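Local coordinates for protein EchA16_2 (Mycobacterium avium subsp. paratuberculosis, PDB 3QYR) that probably catalyses the reversible hydration of 2-enoyl-CoA thioesters to 3-hydroxyacyl-CoA, at residues A[205-208]-A[209-213]. Residues are numbered along the deposited sequence; the frame is centred on the assembly and turned at random.
Sequences LASY and HRIDD
Leu205 and His209 meet one turn apart in the long C-terminal helix 198-234 of this crotonase-fold subunit. The CG of Leu205 lies over a face of the His209 ring, 4.0 Å from its centroid, in a CH-pi contact. With CG anti to the backbone N (chi1 -172°), Leu205 sets this atom over the ring. CD1 of Leu205 reaches NE2 of His209 at 3.5 Å. The backbone O of Leu205 accepts the N-H of His209 and also sits above the ring plane, near the rim. NE2 of His209 is hydrogen-bonded to Asp114, and ND1 makes a weak bond to the carbonyl of Leu90.

Ala206 accepts the N-H of Arg210 through its carbonyl O. That same O lies over the centre of the Arg210 guanidinium, 4.1 Å above its plane. The Arg210 chain runs back along the helix, and the bend at chi3 (-51°) turns its guanidinium inward over this carbonyl. NH2 of Arg210 then comes within 4.1 Å of CB of Ala206, and NH1 lies near CA of Ser207.

Ser207 O takes the N-H of Ile211 in a nearly straight bond (172°). CD1 of Ile211 packs alongside OG of Ser207. One water links the Ser207 and Arg210 side chains. Its O is 2.7 Å from OG of Ser207. The same water O accepts from NE of Arg210 at 3.2 Å, at the guanidinium edge. Across the subunit interface, Ser207 packs on Ala226 of the second subunit, and Arg210 on Gln222 of that subunit.

The Tyr208 hydroxyl is hydrogen-bonded to Ser156 of the second subunit, while OD1 of Asp212 bonds to Gln145 of its own chain. Continuing the i to i+4 ladder, O of Tyr208 receives the N-H of Asp212, with N of Asp212 3.0 Å away.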
ATOM      1  N   LEU A 205      -4.719   5.645  20.884  1.00 11.62           N
ATOM      2  CA  LEU A 205      -4.400   6.796  20.039  1.00 11.15           C
ATOM      3  C   LEU A 205      -3.140   6.507  19.220  1.00 11.17           C
ATOM      4  O   LEU A 205      -3.113   6.801  18.008  1.00 11.06           O
ATOM      5  CB  LEU A 205      -4.206   8.081  20.840  1.00 10.83           C
ATOM      6  CG  LEU A 205      -4.052   9.384  19.998  1.00 11.01           C
ATOM      7  CD1 LEU A 205      -5.175   9.545  18.983  1.00  9.77           C
ATOM      8  CD2 LEU A 205      -4.026  10.647  20.866  1.00 11.45           C
ATOM      9  N   ALA A 206      -2.115   5.942  19.877  1.00 10.54           N
ATOM     10  CA  ALA A 206      -0.874   5.599  19.181  1.00 10.72           C
ATOM     11  C   ALA A 206      -1.200   4.663  18.038  1.00  9.79           C
ATOM     12  O   ALA A 206      -0.707   4.852  16.948  1.00  9.07           O
ATOM     13  CB  ALA A 206       0.203   4.969  20.111  1.00  9.38           C
ATOM     14  N   SER A 207      -2.044   3.675  18.295  1.00  9.86           N
ATOM     15  CA  SER A 207      -2.366   2.702  17.257  1.00 10.26           C
ATOM     16  C   SER A 207      -3.106   3.415  16.161  1.00 10.21           C
ATOM     17  O   SER A 207      -2.825   3.217  14.980  1.00 10.76           O
ATOM     18  CB  SER A 207      -3.212   1.527  17.775  1.00 10.44           C
ATOM     19  OG  SER A 207      -3.354   0.572  16.726  1.00  9.96           O
ATOM     20  N   TYR A 208      -4.063   4.246  16.548  1.00 10.41           N
ATOM     21  CA  TYR A 208      -4.813   4.999  15.555  1.00 10.88           C
ATOM     22  C   TYR A 208      -3.831   5.752  14.683  1.00 11.00           C
ATOM     23  O   TYR A 208      -3.984   5.737  13.462  1.00 11.22           O
ATOM     24  CB  TYR A 208      -5.802   5.970  16.195  1.00 10.85           C
ATOM     25  CG  TYR A 208      -7.239   5.527  16.375  1.00 10.36           C
ATOM     26  CD1 TYR A 208      -7.959   4.920  15.340  1.00 12.71           C
ATOM     27  CD2 TYR A 208      -7.919   5.831  17.549  1.00  9.97           C
ATOM     28  CE1 TYR A 208      -9.318   4.573  15.496  1.00 11.26           C
ATOM     29  CE2 TYR A 208      -9.250   5.511  17.713  1.00  9.76           C
ATOM     30  CZ  TYR A 208      -9.954   4.892  16.688  1.00 10.79           C
ATOM     31  OH  TYR A 208     -11.282   4.562  16.888  1.00 10.93           O
ATOM     32  N   HIS A 209      -2.808   6.362  15.297  1.00 11.17           N
ATOM     33  CA  HIS A 209      -1.813   7.164  14.545  1.00 11.70           C
ATOM     34  C   HIS A 209      -0.965   6.304  13.600  1.00 12.39           C
ATOM     35  O   HIS A 209      -0.645   6.758  12.494  1.00 13.05           O
ATOM     36  CB  HIS A 209      -0.860   7.963  15.461  1.00 11.48           C
ATOM     37  CG  HIS A 209      -1.485   9.154  16.120  1.00 11.24           C
ATOM     38  ND1 HIS A 209      -0.842   9.878  17.097  1.00 13.04           N
ATOM     39  CD2 HIS A 209      -2.691   9.744  15.955  1.00 12.24           C
ATOM     40  CE1 HIS A 209      -1.619  10.872  17.489  1.00 13.04           C
ATOM     41  NE2 HIS A 209      -2.760  10.797  16.835  1.00 10.43           N
ATOM     42  N   ARG A 210      -0.599   5.092  14.013  1.00 12.61           N
ATOM     43  CA  ARG A 210       0.167   4.164  13.138  1.00 14.05           C
ATOM     44  C   ARG A 210      -0.638   3.696  11.922  1.00 13.11           C
ATOM     45  O   ARG A 210      -0.127   3.643  10.794  1.00 12.99           O
ATOM     46  CB  ARG A 210       0.698   2.934  13.911  1.00 14.90           C
ATOM     47  CG  ARG A 210       2.113   3.154  14.485  1.00 20.81           C
ATOM     48  CD  ARG A 210       2.679   1.945  15.240  1.00 26.91           C
ATOM     49  NE  ARG A 210       1.728   1.433  16.253  1.00 30.36           N
ATOM     50  CZ  ARG A 210       1.774   1.673  17.568  1.00 31.14           C
ATOM     51  NH1 ARG A 210       0.832   1.146  18.374  1.00 30.51           N
ATOM     52  NH2 ARG A 210       2.731   2.450  18.085  1.00 30.61           N
ATOM     53  N   ILE A 211      -1.898   3.368  12.170  1.00 12.43           N
ATOM     54  CA  ILE A 211      -2.804   2.953  11.119  1.00 12.26           C
ATOM     55  C   ILE A 211      -2.969   4.085  10.083  1.00 11.92           C
ATOM     56  O   ILE A 211      -2.776   3.866   8.886  1.00 11.42           O
ATOM     57  CB  ILE A 211      -4.155   2.501  11.720  1.00 12.28           C
ATOM     58  CG1 ILE A 211      -3.940   1.206  12.538  1.00 12.48           C
ATOM     59  CG2 ILE A 211      -5.199   2.314  10.641  1.00 10.23           C
ATOM     60  CD1 ILE A 211      -5.140   0.749  13.334  1.00  9.68           C
ATOM     61  N   ASP A 212      -3.269   5.293  10.554  1.00 11.76           N
ATOM     62  CA  ASP A 212      -3.395   6.446   9.654  1.00 11.54           C
ATOM     63  C   ASP A 212      -2.111   6.723   8.924  1.00 11.45           C
ATOM     64  O   ASP A 212      -2.121   6.934   7.688  1.00 12.24           O
ATOM     65  CB  ASP A 212      -3.772   7.713  10.399  1.00 11.09           C
ATOM     66  CG  ASP A 212      -3.954   8.875   9.473  1.00 11.34           C
ATOM     67  OD1 ASP A 212      -4.778   8.721   8.548  1.00 14.23           O
ATOM     68  OD2 ASP A 212      -3.302   9.925   9.661  1.00  9.55           O
ATOM     69  N   ASP A 213      -1.010   6.745   9.669  1.00 11.11           N
ATOM     70  CA  ASP A 213       0.283   7.050   9.062  1.00 12.04           C
ATOM     71  C   ASP A 213       0.617   6.054   7.915  1.00 12.10           C
ATOM     72  O   ASP A 213       1.176   6.445   6.890  1.00 11.16           O
ATOM     73  CB  ASP A 213       1.417   7.061  10.108  1.00 12.64           C
ATOM     74  CG  ASP A 213       1.486   8.354  10.926  1.00 14.46           C
ATOM     75  OD1 ASP A 213       0.750   9.348  10.654  1.00 16.86           O
ATOM     76  OD2 ASP A 213       2.291   8.373  11.881  1.00 17.55           O
TER
HETATM   77  O   HOH W   1      -0.945  -0.242  15.710  1.00 10.30           O